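Local coordinates for mRNA interferase toxin RelE (Escherichia coli, PDB 4FXI), which cleaves mRNA in the ribosomal A site with codon specificity, inhibiting translation during amino acid starvation as the toxin of a toxin-antitoxin pair, at residues Lys13-Arg16 against Lys17-Ser20; Val22-Gln25 against Leu26-Lys29; Pro37-Glu40 against Ala41-Leu44; Gln65-Asp68 against Glu69-Val72. The protein carries 1 engineered substitution. All coordinates share one frame; numbering follows the deposited sequence.

Interaction 1 (Lys13-Arg16 against Lys17-Ser20); sequences KEWR and KLGS
Lys-13 sends its carbonyl forward to Lys-17 in the last full turn of helix 9-17: Lys-17 N lies 3.0 Å from Lys-13 O, at an N-H...O angle of 145°. The aliphatic start of the Lys-17 side chain rests over the same oxygen, with Lys-17 CG 3.5 Å from Lys-13 O, and the rest of the chain runs out extended. Glu-14 O takes two weak bonds, from Lys-17 N at 3.2 Å and from Leu-18 N at 3.1 Å, while its carboxylate turns to Arg-93 in a salt bridge and to the backbone N of Val-78. Trp-15 O receives a further weak bond from Leu-18 N and a hydrogen bond from Arg-23 NE of the next helix, and has Leu-18 CB pressed against it at 3.2 Å. With CG anti to the backbone N (chi1 -176°), the indole swings out beside the carbonyl carbon, where Trp-15 CE3 meets Leu-18 CD2 at 4.0 Å, an oblique apolar touch. Arg-16 bends back at chi2 and chi3 and brings one guanidinium face against Trp-15 CD1. Shared, weakening backbone bonds fit a helix that is running out; Leu-18 is first to leave helical angles, with Gly-19 at the N-cap position of the next helix. Trp-15 packs on Leu-26 and Lys-27 of helix 20-35 and on Leu-62 of strand 60-67, and Leu-18 reaches Arg-23, Leu-26 and Tyr-60, wedging the turn between helix and sheet.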
ATOM      1  N   LYS A  13       6.505   4.038   9.369  1.00 42.08           N
ATOM      2  CA  LYS A  13       6.629   5.401   9.877  1.00 36.54           C
ATOM      3  C   LYS A  13       5.652   6.345   9.177  1.00 41.23           C
ATOM      4  O   LYS A  13       4.997   7.160   9.823  1.00 40.94           O
ATOM      5  CB  LYS A  13       8.068   5.901   9.738  1.00 45.75           C
ATOM      6  CG  LYS A  13       9.055   5.154  10.620  1.00 53.55           C
ATOM      7  CD  LYS A  13      10.491   5.552  10.297  1.00 69.86           C
ATOM      8  CE  LYS A  13      11.488   4.718  11.091  1.00 75.36           C
ATOM      9  NZ  LYS A  13      12.877   4.907  10.594  1.00 83.99           N
ATOM     10  N   GLU A  14       5.557   6.227   7.853  1.00 41.89           N
ATOM     11  CA  GLU A  14       4.571   6.982   7.082  1.00 42.30           C
ATOM     12  C   GLU A  14       3.159   6.739   7.609  1.00 46.13           C
ATOM     13  O   GLU A  14       2.373   7.674   7.786  1.00 39.07           O
ATOM     14  CB  GLU A  14       4.653   6.602   5.601  1.00 32.13           C
ATOM     15  CG  GLU A  14       5.927   7.124   4.921  1.00 34.73           C
ATOM     16  CD  GLU A  14       6.165   6.515   3.556  1.00 45.86           C
ATOM     17  OE1 GLU A  14       5.772   5.348   3.343  1.00 38.11           O
ATOM     18  OE2 GLU A  14       6.752   7.205   2.693  1.00 47.41           O
ATOM     19  N   TRP A  15       2.852   5.471   7.863  1.00 40.97           N
ATOM     20  CA  TRP A  15       1.554   5.080   8.396  1.00 31.93           C
ATOM     21  C   TRP A  15       1.225   5.798   9.707  1.00 38.27           C
ATOM     22  O   TRP A  15       0.121   6.315   9.879  1.00 38.23           O
ATOM     23  CB  TRP A  15       1.531   3.571   8.614  1.00 35.60           C
ATOM     24  CG  TRP A  15       0.218   3.017   9.076  1.00 32.41           C
ATOM     25  CD1 TRP A  15      -0.105   2.625  10.349  1.00 30.29           C
ATOM     26  CD2 TRP A  15      -0.940   2.761   8.270  1.00 33.00           C
ATOM     27  NE1 TRP A  15      -1.392   2.143  10.377  1.00 33.87           N
ATOM     28  CE2 TRP A  15      -1.926   2.223   9.118  1.00 31.00           C
ATOM     29  CE3 TRP A  15      -1.241   2.949   6.914  1.00 33.08           C
ATOM     30  CZ2 TRP A  15      -3.192   1.861   8.652  1.00 36.17           C
ATOM     31  CZ3 TRP A  15      -2.490   2.586   6.457  1.00 33.52           C
ATOM     32  CH2 TRP A  15      -3.450   2.047   7.322  1.00 33.72           C
ATOM     33  N   ARG A  16       2.179   5.843  10.630  1.00 39.85           N
ATOM     34  CA  ARG A  16       1.902   6.447  11.931  1.00 40.33           C
ATOM     35  C   ARG A  16       1.856   7.982  11.869  1.00 45.66           C
ATOM     36  O   ARG A  16       1.210   8.621  12.703  1.00 43.08           O
ATOM     37  CB  ARG A  16       2.889   5.947  12.996  1.00 41.63           C
ATOM     38  CG  ARG A  16       3.189   4.448  12.909  1.00 46.50           C
ATOM     39  CD  ARG A  16       2.558   3.604  14.026  1.00 50.01           C
ATOM     40  NE  ARG A  16       1.108   3.515  13.919  1.00 47.97           N
ATOM     41  CZ  ARG A  16       0.399   2.386  14.001  1.00 45.00           C
ATOM     42  NH1 ARG A  16       0.984   1.218  14.199  1.00 40.78           N
ATOM     43  NH2 ARG A  16      -0.917   2.435  13.887  1.00 39.57           N
ATOM     44  N   LYS A  17       2.521   8.573  10.878  1.00 47.38           N
ATOM     45  CA  LYS A  17       2.490  10.029  10.704  1.00 53.91           C
ATOM     46  C   LYS A  17       1.198  10.516  10.042  1.00 53.57           C
ATOM     47  O   LYS A  17       0.829  11.681  10.159  1.00 52.62           O
ATOM     48  CB  LYS A  17       3.700  10.518   9.900  1.00 51.51           C
ATOM     49  CG  LYS A  17       4.991  10.566  10.696  1.00 59.06           C
ATOM     50  CD  LYS A  17       6.005  11.485  10.033  1.00 62.93           C
ATOM     51  CE  LYS A  17       7.255  11.637  10.891  1.00 73.41           C
ATOM     52  NZ  LYS A  17       8.185  12.673  10.352  1.00 78.57           N
ATOM     53  N   LEU A  18       0.526   9.611   9.343  1.00 43.49           N
ATOM     54  CA  LEU A  18      -0.739   9.904   8.681  1.00 43.16           C
ATOM     55  C   LEU A  18      -1.745  10.599   9.614  1.00 47.39           C
ATOM     56  O   LEU A  18      -1.770  10.343  10.814  1.00 42.78           O
ATOM     57  CB  LEU A  18      -1.334   8.587   8.186  1.00 48.92           C
ATOM     58  CG  LEU A  18      -1.800   8.358   6.754  1.00 47.69           C
ATOM     59  CD1 LEU A  18      -0.842   8.938   5.729  1.00 41.19           C
ATOM     60  CD2 LEU A  18      -1.968   6.854   6.547  1.00 44.07           C
ATOM     61  N   GLY A  19      -2.573  11.478   9.060  1.00 43.56           N
ATOM     62  CA  GLY A  19      -3.685  12.032   9.815  1.00 43.84           C
ATOM     63  C   GLY A  19      -4.667  10.942  10.206  1.00 46.03           C
ATOM     64  O   GLY A  19      -4.730   9.886   9.567  1.00 43.05           O
ATOM     65  N   SER A  20      -5.436  11.193  11.260  1.00 49.08           N
ATOM     66  CA  SER A  20      -6.332  10.186  11.825  1.00 49.85           C
ATOM     67  C   SER A  20      -7.417   9.730  10.842  1.00 46.85           C
ATOM     68  O   SER A  20      -7.629   8.528  10.648  1.00 45.51           O
ATOM     69  CB  SER A  20      -6.968  10.709  13.116  1.00 52.95           C
ATOM     70  OG  SER A  20      -7.742   9.708  13.749  1.00 64.97           O
TER

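Interaction 2 (Val22-Gln25 against Leu26-Lys29)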
ATOM      1  N   VAL A  22      -7.574   9.954   7.558  1.00 47.26           N
ATOM      2  CA  VAL A  22      -7.018   9.289   6.382  1.00 34.51           C
ATOM      3  C   VAL A  22      -6.505   7.879   6.701  1.00 38.49           C
ATOM      4  O   VAL A  22      -6.705   6.942   5.924  1.00 41.23           O
ATOM      5  CB  VAL A  22      -5.900  10.134   5.716  1.00 42.09           C
ATOM      6  CG1 VAL A  22      -5.139   9.316   4.678  1.00 42.96           C
ATOM      7  CG2 VAL A  22      -6.495  11.371   5.066  1.00 47.60           C
ATOM      8  N   ARG A  23      -5.853   7.723   7.845  1.00 37.98           N
ATOM      9  CA  ARG A  23      -5.379   6.401   8.245  1.00 39.15           C
ATOM     10  C   ARG A  23      -6.538   5.419   8.419  1.00 36.26           C
ATOM     11  O   ARG A  23      -6.451   4.275   7.981  1.00 38.32           O
ATOM     12  CB  ARG A  23      -4.568   6.468   9.538  1.00 40.74           C
ATOM     13  CG  ARG A  23      -3.989   5.125   9.960  1.00 40.99           C
ATOM     14  CD  ARG A  23      -3.319   5.203  11.331  1.00 48.08           C
ATOM     15  NE  ARG A  23      -2.325   6.265  11.394  1.00 65.07           N
ATOM     16  CZ  ARG A  23      -2.459   7.381  12.104  1.00 59.03           C
ATOM     17  NH1 ARG A  23      -3.549   7.591  12.835  1.00 55.79           N
ATOM     18  NH2 ARG A  23      -1.493   8.286  12.088  1.00 64.45           N
ATOM     19  N   GLU A  24      -7.620   5.868   9.053  1.00 37.42           N
ATOM     20  CA  GLU A  24      -8.772   4.997   9.284  1.00 37.65           C
ATOM     21  C   GLU A  24      -9.415   4.565   7.972  1.00 38.84           C
ATOM     22  O   GLU A  24      -9.922   3.445   7.862  1.00 38.59           O
ATOM     23  CB  GLU A  24      -9.817   5.667  10.186  1.00 41.57           C
ATOM     24  CG  GLU A  24      -9.378   5.848  11.645  1.00 51.33           C
ATOM     25  CD  GLU A  24      -8.985   4.539  12.324  1.00 61.73           C
ATOM     26  OE1 GLU A  24      -7.925   4.509  12.985  1.00 67.44           O
ATOM     27  OE2 GLU A  24      -9.729   3.542  12.204  1.00 60.36           O
ATOM     28  N   GLN A  25      -9.413   5.465   6.991  1.00 38.27           N
ATOM     29  CA  GLN A  25      -9.965   5.174   5.669  1.00 43.19           C
ATOM     30  C   GLN A  25      -9.144   4.097   4.982  1.00 36.51           C
ATOM     31  O   GLN A  25      -9.689   3.136   4.435  1.00 32.49           O
ATOM     32  CB  GLN A  25      -9.959   6.429   4.793  1.00 42.64           C
ATOM     33  CG  GLN A  25     -10.956   7.491   5.203  1.00 50.84           C
ATOM     34  CD  GLN A  25     -10.940   8.680   4.263  1.00 53.34           C
ATOM     35  OE1 GLN A  25     -11.502   8.628   3.167  1.00 51.88           O
ATOM     36  NE2 GLN A  25     -10.283   9.752   4.680  1.00 53.27           N
ATOM     37  N   LEU A  26      -7.825   4.272   5.007  1.00 35.04           N
ATOM     38  CA  LEU A  26      -6.905   3.300   4.428  1.00 33.79           C
ATOM     39  C   LEU A  26      -6.922   2.000   5.217  1.00 33.95           C
ATOM     40  O   LEU A  26      -6.766   0.916   4.655  1.00 29.87           O
ATOM     41  CB  LEU A  26      -5.483   3.851   4.400  1.00 33.36           C
ATOM     42  CG  LEU A  26      -5.187   4.990   3.428  1.00 36.72           C
ATOM     43  CD1 LEU A  26      -3.762   5.475   3.639  1.00 35.64           C
ATOM     44  CD2 LEU A  26      -5.391   4.526   1.991  1.00 36.33           C
ATOM     45  N   LYS A  27      -7.124   2.101   6.528  1.00 30.46           N
ATOM     46  CA  LYS A  27      -7.087   0.907   7.358  1.00 29.39           C
ATOM     47  C   LYS A  27      -8.221  -0.050   7.014  1.00 27.23           C
ATOM     48  O   LYS A  27      -7.999  -1.256   6.889  1.00 32.49           O
ATOM     49  CB  LYS A  27      -7.106   1.268   8.848  1.00 32.65           C
ATOM     50  CG  LYS A  27      -7.246   0.068   9.764  1.00 31.02           C
ATOM     51  CD  LYS A  27      -7.205   0.499  11.237  1.00 31.68           C
ATOM     52  CE  LYS A  27      -7.653  -0.615  12.148  1.00 37.54           C
ATOM     53  NZ  LYS A  27      -7.405  -0.307  13.601  1.00 35.54           N
ATOM     54  N   LYS A  28      -9.425   0.492   6.836  1.00 28.51           N
ATOM     55  CA  LYS A  28     -10.581  -0.322   6.460  1.00 30.30           C
ATOM     56  C   LYS A  28     -10.324  -1.095   5.175  1.00 28.55           C
ATOM     57  O   LYS A  28     -10.649  -2.282   5.071  1.00 29.35           O
ATOM     58  CB  LYS A  28     -11.823   0.551   6.295  1.00 36.12           C
ATOM     59  CG  LYS A  28     -13.046  -0.203   5.822  1.00 50.15           C
ATOM     60  CD  LYS A  28     -14.286   0.676   5.863  1.00 66.59           C
ATOM     61  CE  LYS A  28     -15.337   0.206   4.863  1.00 72.24           C
ATOM     62  NZ  LYS A  28     -15.671  -1.234   5.030  1.00 73.37           N
ATOM     63  N   LYS A  29      -9.731  -0.409   4.203  1.00 30.47           N
ATOM     64  CA  LYS A  29      -9.416  -1.000   2.905  1.00 28.90           C
ATOM     65  C   LYS A  29      -8.268  -2.015   2.982  1.00 24.23           C
ATOM     66  O   LYS A  29      -8.311  -3.072   2.345  1.00 24.72           O
ATOM     67  CB  LYS A  29      -9.111   0.103   1.889  1.00 29.11           C
ATOM     68  CG  LYS A  29     -10.320   0.991   1.562  1.00 32.87           C
ATOM     69  CD  LYS A  29      -9.943   2.077   0.551  1.00 39.19           C
ATOM     70  CE  LYS A  29     -11.162   2.835   0.053  1.00 49.07           C
ATOM     71  NZ  LYS A  29     -12.080   1.935  -0.707  1.00 59.20           N
TER
HETATM   72  O   HOH W   1      -9.424   1.526  14.008  1.00 51.60           O
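Two successive turns of helix 20-35, the longest helix of this RelE-family toxin, meet where Val-22, Arg-23 and Glu-24 offer their carbonyls to Leu-26, Lys-27 and Lys-28. The bond from Leu-26 N to Val-22 O is 3.0 Å long and nearly straight, with an N-H...O angle of 168°. Lys-27 N lies closer to its acceptor, 2.7 Å from Arg-23 O, though more bent at 140°. The third bond, Lys-28 N to Glu-24 O, is 3.2 Å long, and its donor stands above the carbonyl plane. On the inner side, Val-22 CG1 meets Leu-26 CD1 at 4.2 Å. The helix is amphipathic here: Leu-26 is buried against Trp-15, Leu-18, Ile-53 and Leu-55, tying the helix both to helix 9-17 and to the edge strand 52-54, while Glu-24, Gln-25, Lys-27 and Lys-28 lie on the outer surface. There Glu-24 and Lys-27 run side by side, pointing the same way. Their charged atoms do not touch; instead one water donates to Glu-24 OE2 at 2.7 Å and accepts from Lys-27 NZ at 2.8 Å. Lys-27 runs straight out (chi1 173°), whereas Glu-24 folds at chi2, which brings Glu-24 OE2 to 4.1 Å from Lys-27 CD. Lys-28 NZ looks one turn on to a salt bridge with Glu-32. Lys-29 lays its methylenes along Gln-25 O, with Lys-29 CG 3.6 Å from that oxygen, and also packs on Ile-53 and Leu-55.

Interaction 3 (Pro37-Glu40 against Ala41-Leu44)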
ATOM      1  N   PRO A  37      -5.807 -10.256  -1.425  1.00 22.46           N
ATOM      2  CA  PRO A  37      -5.068  -9.038  -1.780  1.00 22.73           C
ATOM      3  C   PRO A  37      -4.834  -8.807  -3.268  1.00 23.41           C
ATOM      4  O   PRO A  37      -4.497  -7.697  -3.641  1.00 21.76           O
ATOM      5  CB  PRO A  37      -3.733  -9.229  -1.044  1.00 26.82           C
ATOM      6  CG  PRO A  37      -3.546 -10.717  -1.038  1.00 25.44           C
ATOM      7  CD  PRO A  37      -4.938 -11.257  -0.774  1.00 25.02           C
ATOM      8  N   ARG A  38      -5.010  -9.823  -4.100  1.00 22.89           N
ATOM      9  CA  ARG A  38      -4.852  -9.620  -5.528  1.00 23.66           C
ATOM     10  C   ARG A  38      -6.177  -9.143  -6.076  1.00 32.92           C
ATOM     11  O   ARG A  38      -7.116  -9.919  -6.246  1.00 37.59           O
ATOM     12  CB  ARG A  38      -4.384 -10.904  -6.208  1.00 25.74           C
ATOM     13  CG  ARG A  38      -3.005 -11.354  -5.723  1.00 27.42           C
ATOM     14  CD  ARG A  38      -2.500 -12.519  -6.566  1.00 32.14           C
ATOM     15  NE  ARG A  38      -1.197 -13.010  -6.130  1.00 31.25           N
ATOM     16  CZ  ARG A  38      -0.041 -12.434  -6.443  1.00 36.31           C
ATOM     17  NH1 ARG A  38      -0.022 -11.330  -7.182  1.00 33.39           N
ATOM     18  NH2 ARG A  38       1.096 -12.958  -6.011  1.00 37.66           N
ATOM     19  N   ILE A  39      -6.264  -7.837  -6.270  1.00 26.94           N
ATOM     20  CA  ILE A  39      -7.467  -7.208  -6.776  1.00 19.72           C
ATOM     21  C   ILE A  39      -6.995  -6.633  -8.099  1.00 25.13           C
ATOM     22  O   ILE A  39      -6.282  -5.633  -8.122  1.00 29.19           O
ATOM     23  CB  ILE A  39      -7.912  -6.079  -5.832  1.00 19.34           C
ATOM     24  CG1 ILE A  39      -8.274  -6.654  -4.459  1.00 26.20           C
ATOM     25  CG2 ILE A  39      -9.097  -5.318  -6.406  1.00 23.36           C
ATOM     26  CD1 ILE A  39      -8.508  -5.599  -3.412  1.00 29.43           C
ATOM     27  N   GLU A  40      -7.377  -7.290  -9.190  1.00 23.88           N
ATOM     28  CA  GLU A  40      -6.794  -7.001 -10.504  1.00 23.65           C
ATOM     29  C   GLU A  40      -6.976  -5.552 -10.931  1.00 29.31           C
ATOM     30  O   GLU A  40      -6.078  -4.963 -11.561  1.00 30.58           O
ATOM     31  CB  GLU A  40      -7.344  -7.982 -11.545  1.00 27.40           C
ATOM     32  CG  GLU A  40      -6.793  -7.776 -12.949  1.00 32.01           C
ATOM     33  CD  GLU A  40      -5.335  -8.178 -13.103  1.00 40.27           C
ATOM     34  OE1 GLU A  40      -4.756  -8.786 -12.176  1.00 34.92           O
ATOM     35  OE2 GLU A  40      -4.763  -7.880 -14.177  1.00 42.13           O
ATOM     36  N   ALA A  41      -8.105  -4.960 -10.550  1.00 25.88           N
ATOM     37  CA  ALA A  41      -8.394  -3.566 -10.896  1.00 28.08           C
ATOM     38  C   ALA A  41      -7.367  -2.600 -10.310  1.00 32.41           C
ATOM     39  O   ALA A  41      -7.156  -1.497 -10.834  1.00 32.16           O
ATOM     40  CB  ALA A  41      -9.798  -3.177 -10.447  1.00 36.12           C
ATOM     41  N   ASN A  42      -6.720  -3.029  -9.236  1.00 27.22           N
ATOM     42  CA  ASN A  42      -5.814  -2.168  -8.487  1.00 29.62           C
ATOM     43  C   ASN A  42      -4.354  -2.510  -8.716  1.00 27.45           C
ATOM     44  O   ASN A  42      -3.459  -1.979  -8.041  1.00 28.11           O
ATOM     45  CB  ASN A  42      -6.136  -2.256  -6.994  1.00 27.09           C
ATOM     46  CG  ASN A  42      -7.514  -1.711  -6.663  1.00 29.97           C
ATOM     47  OD1 ASN A  42      -8.138  -1.026  -7.470  1.00 33.92           O
ATOM     48  ND2 ASN A  42      -7.987  -2.006  -5.463  1.00 28.26           N
ATOM     49  N   LYS A  43      -4.111  -3.416  -9.656  1.00 30.63           N
ATOM     50  CA  LYS A  43      -2.755  -3.838  -9.963  1.00 32.19           C
ATOM     51  C   LYS A  43      -1.960  -2.704 -10.591  1.00 36.97           C
ATOM     52  O   LYS A  43      -2.438  -2.035 -11.507  1.00 34.81           O
ATOM     53  CB  LYS A  43      -2.771  -5.066 -10.877  1.00 40.23           C
ATOM     54  CG  LYS A  43      -1.402  -5.425 -11.421  1.00 44.80           C
ATOM     55  CD  LYS A  43      -1.360  -6.822 -12.022  1.00 56.79           C
ATOM     56  CE  LYS A  43      -1.512  -7.877 -10.944  1.00 65.14           C
ATOM     57  NZ  LYS A  43      -0.996  -9.215 -11.354  1.00 68.08           N
ATOM     58  N   LEU A  44      -0.746  -2.482 -10.100  1.00 29.66           N
ATOM     59  CA  LEU A  44       0.115  -1.438 -10.676  1.00 29.13           C
ATOM     60  C   LEU A  44       0.953  -1.926 -11.856  1.00 30.97           C
ATOM     61  O   LEU A  44       1.440  -3.061 -11.872  1.00 34.18           O
ATOM     62  CB  LEU A  44       1.050  -0.892  -9.594  1.00 30.79           C
ATOM     63  CG  LEU A  44       0.328  -0.223  -8.431  1.00 41.74           C
ATOM     64  CD1 LEU A  44       1.330   0.170  -7.364  1.00 46.93           C
ATOM     65  CD2 LEU A  44      -0.441   0.988  -8.927  1.00 52.47           C
TER
HETATM   66  O   HOH W   2      -2.790 -10.294 -12.988  1.00 55.89           O
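Glu-40 and Lys-43 meet across a short 3-10 turn on the protein surface, their side chains slanting past one another. Glu-40 OE1 comes to 3.6 Å from Lys-43 CE. A long salt bridge of 3.9 Å joins Glu-40 OE1 to Lys-43 NZ. A water closes the gap, donating to Glu-40 OE1 at 2.6 Å and accepting from Lys-43 NZ at 2.7 Å. Glu-40 starts trans (chi1 180°) and then bends at chi2, which turns its carboxylate back toward Lys-43. The other pair is Ile-39 and Asn-42, lying side by side: Ile-39 CG2 packs on the amide nitrogen, 3.6 Å from Asn-42 ND2. Both pairs spring from a turn held by backbone bonds, with Asn-42 N 2.9 Å from Ile-39 O and Lys-43 N 3.1 Å from Glu-40 O, the latter donor 68° out of the carbonyl plane. Further out, the backbone of Asn-42 bonds to that of Lys-52, the inferred proton acceptor of the active site, and Arg-38 forms a salt bridge with Asp-49. Pro-37 O accepts from Tyr-64 OH, fastening the start of the loop to strand 60-67. The Glu-40/Lys-43 pairing, long and water-bridged at the surface, is probably weak; the two i to i+3 backbone bonds define the turn.

Interaction 4 (Gln65-Asp68 against Glu69-Val72)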
ATOM      1  N   GLN A  65       3.074  -5.010  -1.898  1.00 26.58           N
ATOM      2  CA  GLN A  65       3.552  -6.127  -2.699  1.00 30.71           C
ATOM      3  C   GLN A  65       2.957  -7.414  -2.144  1.00 31.21           C
ATOM      4  O   GLN A  65       2.982  -7.634  -0.937  1.00 29.80           O
ATOM      5  CB  GLN A  65       5.078  -6.182  -2.598  1.00 29.63           C
ATOM      6  CG  GLN A  65       5.737  -7.278  -3.397  1.00 30.22           C
ATOM      7  CD  GLN A  65       7.245  -7.321  -3.174  1.00 33.19           C
ATOM      8  OE1 GLN A  65       7.723  -7.215  -2.046  1.00 45.17           O
ATOM      9  NE2 GLN A  65       7.992  -7.464  -4.244  1.00 34.16           N
ATOM     10  N   VAL A  66       2.418  -8.273  -3.004  1.00 26.64           N
ATOM     11  CA  VAL A  66       1.951  -9.573  -2.517  1.00 28.16           C
ATOM     12  C   VAL A  66       3.055 -10.621  -2.623  1.00 29.49           C
ATOM     13  O   VAL A  66       3.622 -10.825  -3.691  1.00 34.61           O
ATOM     14  CB  VAL A  66       0.723 -10.040  -3.283  1.00 30.39           C
ATOM     15  CG1 VAL A  66       0.316 -11.433  -2.817  1.00 31.33           C
ATOM     16  CG2 VAL A  66      -0.416  -9.043  -3.072  1.00 29.26           C
ATOM     17  N   ILE A  67       3.364 -11.285  -1.514  1.00 27.78           N
ATOM     18  CA  ILE A  67       4.465 -12.243  -1.492  1.00 29.08           C
ATOM     19  C   ILE A  67       3.943 -13.622  -1.118  1.00 27.80           C
ATOM     20  O   ILE A  67       3.857 -13.969   0.069  1.00 32.26           O
ATOM     21  CB  ILE A  67       5.578 -11.810  -0.509  1.00 32.54           C
ATOM     22  CG1 ILE A  67       6.001 -10.357  -0.790  1.00 34.61           C
ATOM     23  CG2 ILE A  67       6.777 -12.761  -0.597  1.00 36.23           C
ATOM     24  CD1 ILE A  67       7.019  -9.804   0.180  1.00 36.59           C
ATOM     25  N   ASP A  68       3.581 -14.400  -2.131  1.00 33.87           N
ATOM     26  CA  ASP A  68       2.917 -15.689  -1.908  1.00 28.28           C
ATOM     27  C   ASP A  68       3.752 -16.662  -1.083  1.00 32.91           C
ATOM     28  O   ASP A  68       3.207 -17.424  -0.290  1.00 36.24           O
ATOM     29  CB  ASP A  68       2.566 -16.351  -3.244  1.00 45.24           C
ATOM     30  CG  ASP A  68       1.410 -15.674  -3.951  1.00 47.86           C
ATOM     31  OD1 ASP A  68       0.645 -14.949  -3.284  1.00 47.73           O
ATOM     32  OD2 ASP A  68       1.256 -15.888  -5.173  1.00 50.67           O
ATOM     33  N   GLU A  69       5.068 -16.642  -1.272  1.00 40.00           N
ATOM     34  CA  GLU A  69       5.942 -17.603  -0.600  1.00 42.27           C
ATOM     35  C   GLU A  69       5.928 -17.401   0.916  1.00 44.14           C
ATOM     36  O   GLU A  69       6.268 -18.310   1.673  1.00 46.02           O
ATOM     37  CB  GLU A  69       7.370 -17.518  -1.138  1.00 39.97           C
ATOM     38  CG  GLU A  69       7.462 -17.260  -2.639  1.00 62.98           C
ATOM     39  CD  GLU A  69       7.402 -15.777  -2.990  1.00 69.16           C
ATOM     40  OE1 GLU A  69       6.408 -15.345  -3.614  1.00 49.27           O
ATOM     41  OE2 GLU A  69       8.356 -15.044  -2.644  1.00 84.91           O
ATOM     42  N   LYS A  70       5.530 -16.209   1.352  1.00 33.55           N
ATOM     43  CA  LYS A  70       5.459 -15.913   2.784  1.00 34.92           C
ATOM     44  C   LYS A  70       4.025 -15.662   3.223  1.00 35.01           C
ATOM     45  O   LYS A  70       3.759 -15.335   4.391  1.00 32.39           O
ATOM     46  CB  LYS A  70       6.343 -14.709   3.137  1.00 35.42           C
ATOM     47  CG  LYS A  70       7.824 -14.919   2.836  1.00 43.38           C
ATOM     48  CD  LYS A  70       8.636 -13.687   3.225  1.00 59.46           C
ATOM     49  CE  LYS A  70       8.355 -13.279   4.669  1.00 66.93           C
ATOM     50  NZ  LYS A  70       9.013 -11.996   5.038  1.00 77.15           N
ATOM     51  N   VAL A  71       3.102 -15.843   2.282  1.00 30.46           N
ATOM     52  CA  VAL A  71       1.687 -15.554   2.483  1.00 33.25           C
ATOM     53  C   VAL A  71       1.503 -14.175   3.118  1.00 38.65           C
ATOM     54  O   VAL A  71       0.750 -14.012   4.079  1.00 32.53           O
ATOM     55  CB  VAL A  71       0.990 -16.618   3.366  1.00 39.77           C
ATOM     56  CG1 VAL A  71      -0.511 -16.595   3.117  1.00 36.38           C
ATOM     57  CG2 VAL A  71       1.546 -18.000   3.083  1.00 43.98           C
ATOM     58  N   VAL A  72       2.207 -13.183   2.584  1.00 30.62           N
ATOM     59  CA  VAL A  72       2.201 -11.869   3.203  0.82 20.60           C
ATOM     60  C   VAL A  72       1.878 -10.720   2.240  1.00 27.58           C
ATOM     61  O   VAL A  72       2.234 -10.753   1.048  1.00 29.13           O
ATOM     62  CB  VAL A  72       3.540 -11.593   3.928  1.00 31.97           C
ATOM     63  CG1 VAL A  72       4.644 -11.351   2.929  0.81 32.37           C
ATOM     64  CG2 VAL A  72       3.407 -10.401   4.859  0.92 33.69           C
TER
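Ile-67 and Val-72 form an antiparallel hydrogen-bonded pair where strand 60-67 turns back into strand 72-78. Among the backbone bonds, Ile-67 N meets Val-72 O at 2.9 Å, nearly head-on to the carbonyl, and Val-72 N returns to Ile-67 O at 3.1 Å with an N-H...O angle of 172°. Ile-67 O also accepts from Lys-70 N at 3.1 Å; the two donors arrive from opposite faces of its carbonyl plane. Val-71 N closes the turn on Asp-68 O at 3.0 Å. Val-71 and Val-72 together face Ile-67, a G1 beta bulge, and Val-71 adopts the left-handed backbone conformation that the bulge calls for. Apolar contact follows the strand pairing: Ile-67 and Val-72 lie side by side, with Ile-67 CB 3.6 Å from Val-72 CG1 and Ile-67 CD1 3.9 Å from the same methyl. Val-72 CG1 is set between the backbone N and the carbonyl carbon (chi1 72°), which directs it at the isoleucine. Across Ile-67, nearly at a right angle, comes Glu-69, whose OE2 touches Ile-67 CG2 at 3.4 Å. The Asp-68 carboxylate finds its partners outside the turn: OD1 accepts from Tyr-3 OH and OD2 pairs with Arg-38, which ties the hairpin to the loop after helix 20-35. With one carbonyl gripped by two N-H groups, the reversal is fixed chiefly by main-chain bonds, and the external partners of Asp-68 probably help offset its negative charge beside Glu-69.

All four contacts are local. Interactions 1 and 2 adjoin: they lie on consecutive helices, and Leu-18 CD2 packs on Leu-26 CD1 at 3.7 Å between them. Interaction 1 is partly buried and packs the residue after a helix end, Leu-18, on an indole of the last turn, whereas interaction 2 is a surface contact with regular helical bonds and one buried leucine. Interactions 3 and 4 also touch, through the Arg-38 to Asp-68 salt bridge and Pro-37 against Val-66; the former is a solvent-facing 3-10 turn, the latter a partly buried hairpin. Water links opposite charges in interactions 2 and 3. Interaction 1 lies across the chain's centre from interactions 3 and 4.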